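Local coordinates for UDP-N-acetylmuramate-alanine ligase MurC (Thermotoga maritima, PDB 1J6U), which catalyses the ATP-dependent joining of L-alanine to UDP-N-acetylmuramate, a step of peptidoglycan biosynthesis in cell wall formation, at residues Lys14-Gly19 with Tyr40-Glu45; Val62-Asp67 with Asn85-Arg90. All blocks are in the same frame, centred on the assembly; numbering follows the deposited sequence.

Contact 1 of 2, residues Lys14-Gly19 with Tyr40-Glu45; sequences KIHFVG and YGSNIE
Four backbone hydrogen bonds run from I15, F17 and G19 to Y40 and S42, pairing H16 with Y40, F17 with G41 and V18 with S42 in parallel, the last bond lying one residue past the strand end. Y40 N gives to I15 O, F17 N to Y40 O, and S42 N to F17 O; G19 N then closes on S42 O at 2.6 Å. F17 and G41 come especially near, CA to CA 4.3 Å, and at G41 a side chain would run into F17 O.

The aromatic contact is between H16 and Y40, on the same face of the sheet. The Y40 ring turns its edge to the face of H16 in an offset edge-to-face pair, centroids 4.6 Å apart and planes at 61°. With CG set between its backbone N and carbonyl carbon (chi1 74°), Y40 leans back over H16, bringing CE1 to 3.6 Å from H16 CE1. K14 lies at the edge of the same ring, its CG 4.1 Å from Y40 CE2, before NZ reaches Y70 O.

Among the polar side chains, H16 ND1 and Y40 OH share a hydrogen bond of 2.8 Å, which fixes the rotation of the imidazole together with the bond from NE2 to E87 OE1. S42 OG reaches the same carboxylate oxygen, while Y40 OH also bonds to Y70 N.

These strands are the two arms of a beta-alpha-beta unit of Rossmann type. Helix 23-34 packs on F17 from the other face, through M25, V28 and A29, while strand 74-77 flanks strand 14-18 on its far side.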
loop_
_atom_site.group_PDB
_atom_site.type_symbol
_atom_site.label_atom_id
_atom_site.label_comp_id
_atom_site.label_asym_id
_atom_site.label_seq_id
_atom_site.Cartn_x
_atom_site.Cartn_y
_atom_site.Cartn_z
ATOM N N LYS A 14 -2.080 28.485 7.392
ATOM C CA LYS A 14 -3.240 27.960 6.675
ATOM C C LYS A 14 -2.655 27.297 5.435
ATOM O O LYS A 14 -1.974 27.955 4.659
ATOM C CB LYS A 14 -4.177 29.061 6.236
ATOM C CG LYS A 14 -5.466 28.535 5.633
ATOM C CD LYS A 14 -6.321 29.698 5.250
ATOM C CE LYS A 14 -7.790 29.530 5.583
ATOM N NZ LYS A 14 -8.462 30.881 5.390
ATOM N N ILE A 15 -2.912 26.001 5.253
ATOM C CA ILE A 15 -2.344 25.254 4.136
ATOM C C ILE A 15 -3.396 24.706 3.193
ATOM O O ILE A 15 -4.405 24.134 3.611
ATOM C CB ILE A 15 -1.514 24.081 4.659
ATOM C CG1 ILE A 15 -0.546 24.588 5.729
ATOM C CG2 ILE A 15 -0.779 23.392 3.509
ATOM C CD1 ILE A 15 0.138 23.479 6.552
ATOM N N HIS A 16 -3.133 24.900 1.911
ATOM C CA HIS A 16 -3.995 24.466 0.815
ATOM C C HIS A 16 -3.311 23.266 0.119
ATOM O O HIS A 16 -2.199 23.389 -0.409
ATOM C CB HIS A 16 -4.166 25.644 -0.152
ATOM C CG HIS A 16 -5.037 25.358 -1.328
ATOM N ND1 HIS A 16 -5.922 26.284 -1.829
ATOM C CD2 HIS A 16 -5.170 24.254 -2.096
ATOM C CE1 HIS A 16 -6.571 25.764 -2.855
ATOM N NE2 HIS A 16 -6.133 24.531 -3.037
ATOM N N PHE A 17 -3.987 22.117 0.149
ATOM C CA PHE A 17 -3.485 20.882 -0.455
ATOM C C PHE A 17 -4.202 20.586 -1.758
ATOM O O PHE A 17 -5.404 20.250 -1.772
ATOM C CB PHE A 17 -3.703 19.656 0.478
ATOM C CG PHE A 17 -2.867 19.668 1.739
ATOM C CD1 PHE A 17 -3.261 20.430 2.848
ATOM C CD2 PHE A 17 -1.669 18.943 1.799
ATOM C CE1 PHE A 17 -2.489 20.481 3.976
ATOM C CE2 PHE A 17 -0.888 18.982 2.924
ATOM C CZ PHE A 17 -1.298 19.758 4.015
ATOM N N VAL A 18 -3.463 20.665 -2.849
ATOM C CA VAL A 18 -4.043 20.393 -4.148
ATOM C C VAL A 18 -3.786 18.921 -4.388
ATOM O O VAL A 18 -2.639 18.509 -4.660
ATOM C CB VAL A 18 -3.377 21.266 -5.231
ATOM C CG1 VAL A 18 -4.093 21.092 -6.589
ATOM C CG2 VAL A 18 -3.422 22.705 -4.783
ATOM N N GLY A 19 -4.865 18.141 -4.275
ATOM C CA GLY A 19 -4.786 16.698 -4.420
ATOM C C GLY A 19 -4.853 16.041 -3.030
ATOM O O GLY A 19 -4.346 14.940 -2.818
ATOM N N TYR A 40 -7.043 22.760 4.491
ATOM C CA TYR A 40 -8.152 22.484 3.578
ATOM C C TYR A 40 -7.517 22.081 2.265
ATOM O O TYR A 40 -6.288 22.161 2.079
ATOM C CB TYR A 40 -9.085 23.699 3.399
ATOM C CG TYR A 40 -8.521 24.817 2.547
ATOM C CD1 TYR A 40 -8.793 24.878 1.182
ATOM C CD2 TYR A 40 -7.690 25.806 3.103
ATOM C CE1 TYR A 40 -8.256 25.899 0.377
ATOM C CE2 TYR A 40 -7.143 26.833 2.308
ATOM C CZ TYR A 40 -7.441 26.870 0.948
ATOM O OH TYR A 40 -6.982 27.895 0.169
ATOM N N GLY A 41 -8.328 21.646 1.326
ATOM C CA GLY A 41 -7.700 21.241 0.087
ATOM C C GLY A 41 -8.705 20.886 -0.966
ATOM O O GLY A 41 -9.921 21.058 -0.815
ATOM N N SER A 42 -8.191 20.327 -2.038
ATOM C CA SER A 42 -9.065 20.008 -3.133
ATOM C C SER A 42 -8.571 18.753 -3.816
ATOM O O SER A 42 -7.409 18.348 -3.681
ATOM C CB SER A 42 -9.006 21.157 -4.115
ATOM O OG SER A 42 -7.671 21.215 -4.585
ATOM N N ASN A 43 -9.444 18.176 -4.616
ATOM C CA ASN A 43 -9.069 16.964 -5.295
ATOM C C ASN A 43 -9.886 16.869 -6.560
ATOM O O ASN A 43 -10.984 17.426 -6.660
ATOM C CB ASN A 43 -9.341 15.747 -4.376
ATOM C CG ASN A 43 -8.413 14.578 -4.667
ATOM O OD1 ASN A 43 -7.177 14.734 -4.647
ATOM N ND2 ASN A 43 -8.996 13.397 -4.934
ATOM N N ILE A 44 -9.343 16.129 -7.503
ATOM C CA ILE A 44 -9.951 15.930 -8.801
ATOM C C ILE A 44 -11.260 15.162 -8.744
ATOM O O ILE A 44 -12.194 15.486 -9.453
ATOM C CB ILE A 44 -8.966 15.202 -9.705
ATOM C CG1 ILE A 44 -9.241 15.523 -11.168
ATOM C CG2 ILE A 44 -9.059 13.726 -9.465
ATOM C CD1 ILE A 44 -8.125 14.977 -12.119
ATOM N N GLU A 45 -11.328 14.154 -7.891
ATOM C CA GLU A 45 -12.521 13.321 -7.738
ATOM C C GLU A 45 -12.716 13.080 -6.261
ATOM O O GLU A 45 -11.827 13.345 -5.459
ATOM C CB GLU A 45 -12.303 11.977 -8.413
ATOM C CG GLU A 45 -11.113 11.219 -7.807
ATOM C CD GLU A 45 -10.655 10.049 -8.657
ATOM O OE1 GLU A 45 -9.521 9.552 -8.443
ATOM O OE2 GLU A 45 -11.433 9.627 -9.541
#

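Contact 2 of 2, residues Val62-Asp67 with Asn85-Arg90; sequences VPHSAD and NPEIVR
Segment 62-67, an irregular loop that includes a cis peptide before P63, passes across the first turn of helix 86-93, with A66 and E87 nearest at 4.6 Å between CA atoms. The helix start is a classic N-cap: N85 OD1 accepts from E87 N, in the carbonyl plane, at 2.8 Å. Both pieces belong to the N-terminal Rossmann-like domain, beside the strand ends of its parallel sheet.

E87 carries the polar part of the contact. Its CG stands anti to the carbonyl carbon (chi1 -72°), and the extended chain carries OE2 across to the loop, where it receives two donors. S65 N comes in on the anti lone pair at 3.1 Å, whereas H64 ND1, 3.2 Å from OE2, which lies close to the imidazole plane, approaches from above the carboxylate plane. H64 ND1 also bonds to S42 OG; N68 adds a further bond to OE2, and OE1 turns to S42 and H16. With an alanine in place of this glutamate, S65 N and H64 ND1 would probably lose the carboxylate oxygen they share.

P86 and A66 make the apolar part: P86 sets CG 3.8 Å from S65 CA and CB 4.0 Å from A66 CB, while R90 CB borders the same methyl and its guanidinium turns to E94 and W69. On the H64 ring, N85 ND2 lies over one face, 3.3 Å from CD2 and offset toward the rim, with the amide and ring planes 62° apart.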
loop_
_atom_site.group_PDB
_atom_site.type_symbol
_atom_site.label_atom_id
_atom_site.label_comp_id
_atom_site.label_asym_id
_atom_site.label_seq_id
_atom_site.Cartn_x
_atom_site.Cartn_y
_atom_site.Cartn_z
ATOM N N VAL A 62 -14.067 19.518 -4.413
ATOM C CA VAL A 62 -13.930 18.700 -5.609
ATOM C C VAL A 62 -14.909 19.269 -6.611
ATOM O O VAL A 62 -16.073 19.488 -6.267
ATOM C CB VAL A 62 -14.329 17.245 -5.338
ATOM C CG1 VAL A 62 -14.200 16.413 -6.618
ATOM C CG2 VAL A 62 -13.464 16.686 -4.210
ATOM N N PRO A 63 -14.466 19.508 -7.857
ATOM C CA PRO A 63 -13.111 19.269 -8.348
ATOM C C PRO A 63 -12.233 20.496 -8.193
ATOM O O PRO A 63 -12.564 21.410 -7.441
ATOM C CB PRO A 63 -13.331 18.938 -9.805
ATOM C CG PRO A 63 -14.445 19.951 -10.175
ATOM C CD PRO A 63 -15.383 19.835 -8.975
ATOM N N HIS A 64 -11.111 20.509 -8.907
ATOM C CA HIS A 64 -10.194 21.638 -8.846
ATOM C C HIS A 64 -10.819 22.846 -9.537
ATOM O O HIS A 64 -11.406 22.740 -10.622
ATOM C CB HIS A 64 -8.869 21.300 -9.515
ATOM C CG HIS A 64 -8.067 20.273 -8.773
ATOM N ND1 HIS A 64 -7.841 20.346 -7.415
ATOM C CD2 HIS A 64 -7.451 19.143 -9.197
ATOM C CE1 HIS A 64 -7.125 19.303 -7.037
ATOM N NE2 HIS A 64 -6.874 18.557 -8.099
ATOM N N SER A 65 -10.681 23.988 -8.879
ATOM C CA SER A 65 -11.187 25.261 -9.349
ATOM C C SER A 65 -10.501 26.346 -8.558
ATOM O O SER A 65 -10.351 26.193 -7.348
ATOM C CB SER A 65 -12.683 25.388 -9.069
ATOM O OG SER A 65 -13.105 26.756 -9.203
ATOM N N ALA A 66 -10.117 27.447 -9.205
ATOM C CA ALA A 66 -9.512 28.561 -8.465
ATOM C C ALA A 66 -10.573 29.110 -7.491
ATOM O O ALA A 66 -10.290 29.911 -6.622
ATOM C CB ALA A 66 -9.015 29.653 -9.405
ATOM N N ASP A 67 -11.805 28.664 -7.642
ATOM C CA ASP A 67 -12.852 29.033 -6.704
ATOM C C ASP A 67 -12.442 28.506 -5.282
ATOM O O ASP A 67 -12.802 29.089 -4.245
ATOM C CB ASP A 67 -14.148 28.335 -7.141
ATOM C CG ASP A 67 -15.276 29.305 -7.458
ATOM O OD1 ASP A 67 -16.330 28.841 -7.961
ATOM O OD2 ASP A 67 -15.117 30.520 -7.203
ATOM N N ASN A 85 -3.247 23.878 -13.552
ATOM C CA ASN A 85 -4.294 23.663 -12.580
ATOM C C ASN A 85 -4.725 25.072 -12.136
ATOM O O ASN A 85 -3.910 25.879 -11.726
ATOM C CB ASN A 85 -3.762 22.843 -11.399
ATOM C CG ASN A 85 -4.829 22.571 -10.343
ATOM O OD1 ASN A 85 -5.408 23.491 -9.773
ATOM N ND2 ASN A 85 -5.083 21.300 -10.074
ATOM N N PRO A 86 -6.014 25.392 -12.245
ATOM C CA PRO A 86 -6.407 26.737 -11.820
ATOM C C PRO A 86 -5.938 27.154 -10.425
ATOM O O PRO A 86 -5.655 28.323 -10.197
ATOM C CB PRO A 86 -7.946 26.722 -11.952
ATOM C CG PRO A 86 -8.308 25.276 -11.901
ATOM C CD PRO A 86 -7.180 24.614 -12.687
ATOM N N GLU A 87 -5.846 26.208 -9.494
ATOM C CA GLU A 87 -5.438 26.532 -8.140
ATOM C C GLU A 87 -3.983 26.893 -8.108
ATOM O O GLU A 87 -3.552 27.771 -7.365
ATOM C CB GLU A 87 -5.717 25.356 -7.206
ATOM C CG GLU A 87 -7.225 25.199 -6.943
ATOM C CD GLU A 87 -7.611 23.893 -6.242
ATOM O OE1 GLU A 87 -6.876 23.484 -5.318
ATOM O OE2 GLU A 87 -8.658 23.295 -6.595
ATOM N N ILE A 88 -3.210 26.219 -8.922
ATOM C CA ILE A 88 -1.812 26.528 -8.928
ATOM C C ILE A 88 -1.619 27.868 -9.625
ATOM O O ILE A 88 -0.755 28.659 -9.223
ATOM C CB ILE A 88 -0.993 25.382 -9.599
ATOM C CG1 ILE A 88 -1.072 24.140 -8.713
ATOM C CG2 ILE A 88 0.499 25.791 -9.772
ATOM C CD1 ILE A 88 -0.697 24.433 -7.240
ATOM N N VAL A 89 -2.427 28.145 -10.650
ATOM C CA VAL A 89 -2.283 29.420 -11.346
ATOM C C VAL A 89 -2.618 30.564 -10.390
ATOM O O VAL A 89 -1.846 31.536 -10.298
ATOM C CB VAL A 89 -3.132 29.500 -12.648
ATOM C CG1 VAL A 89 -3.083 30.905 -13.209
ATOM C CG2 VAL A 89 -2.547 28.589 -13.680
ATOM N N ARG A 90 -3.732 30.444 -9.661
ATOM C CA ARG A 90 -4.090 31.483 -8.712
ATOM C C ARG A 90 -2.951 31.639 -7.709
ATOM O O ARG A 90 -2.418 32.739 -7.517
ATOM C CB ARG A 90 -5.380 31.154 -7.981
ATOM C CG ARG A 90 -5.618 32.051 -6.769
ATOM C CD ARG A 90 -6.174 33.448 -7.131
ATOM N NE ARG A 90 -7.590 33.479 -6.849
ATOM C CZ ARG A 90 -8.154 34.177 -5.876
ATOM N NH1 ARG A 90 -7.416 34.934 -5.087
ATOM N NH2 ARG A 90 -9.462 34.081 -5.671
#

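Overall arrangement
The two contacts follow one another along the chain, contact 1 closing before contact 2 opens, and their centres are about 9 Å apart on the same side of the molecule. Both fall in the N-terminal domain of the Mur ligase: contact 1 pairs strands 14-18 and 38-42 inside its five-stranded parallel sheet, and contact 2 joins the loop after edge strand 60-61 to helix 86-93. The E87 carboxylate spans them, one oxygen toward each, and so ties the sheet to the loop and helix beside it. In Mur ligases this domain binds the UDP part of the substrate, consistent with both contacts lying away from the predicted ATP site.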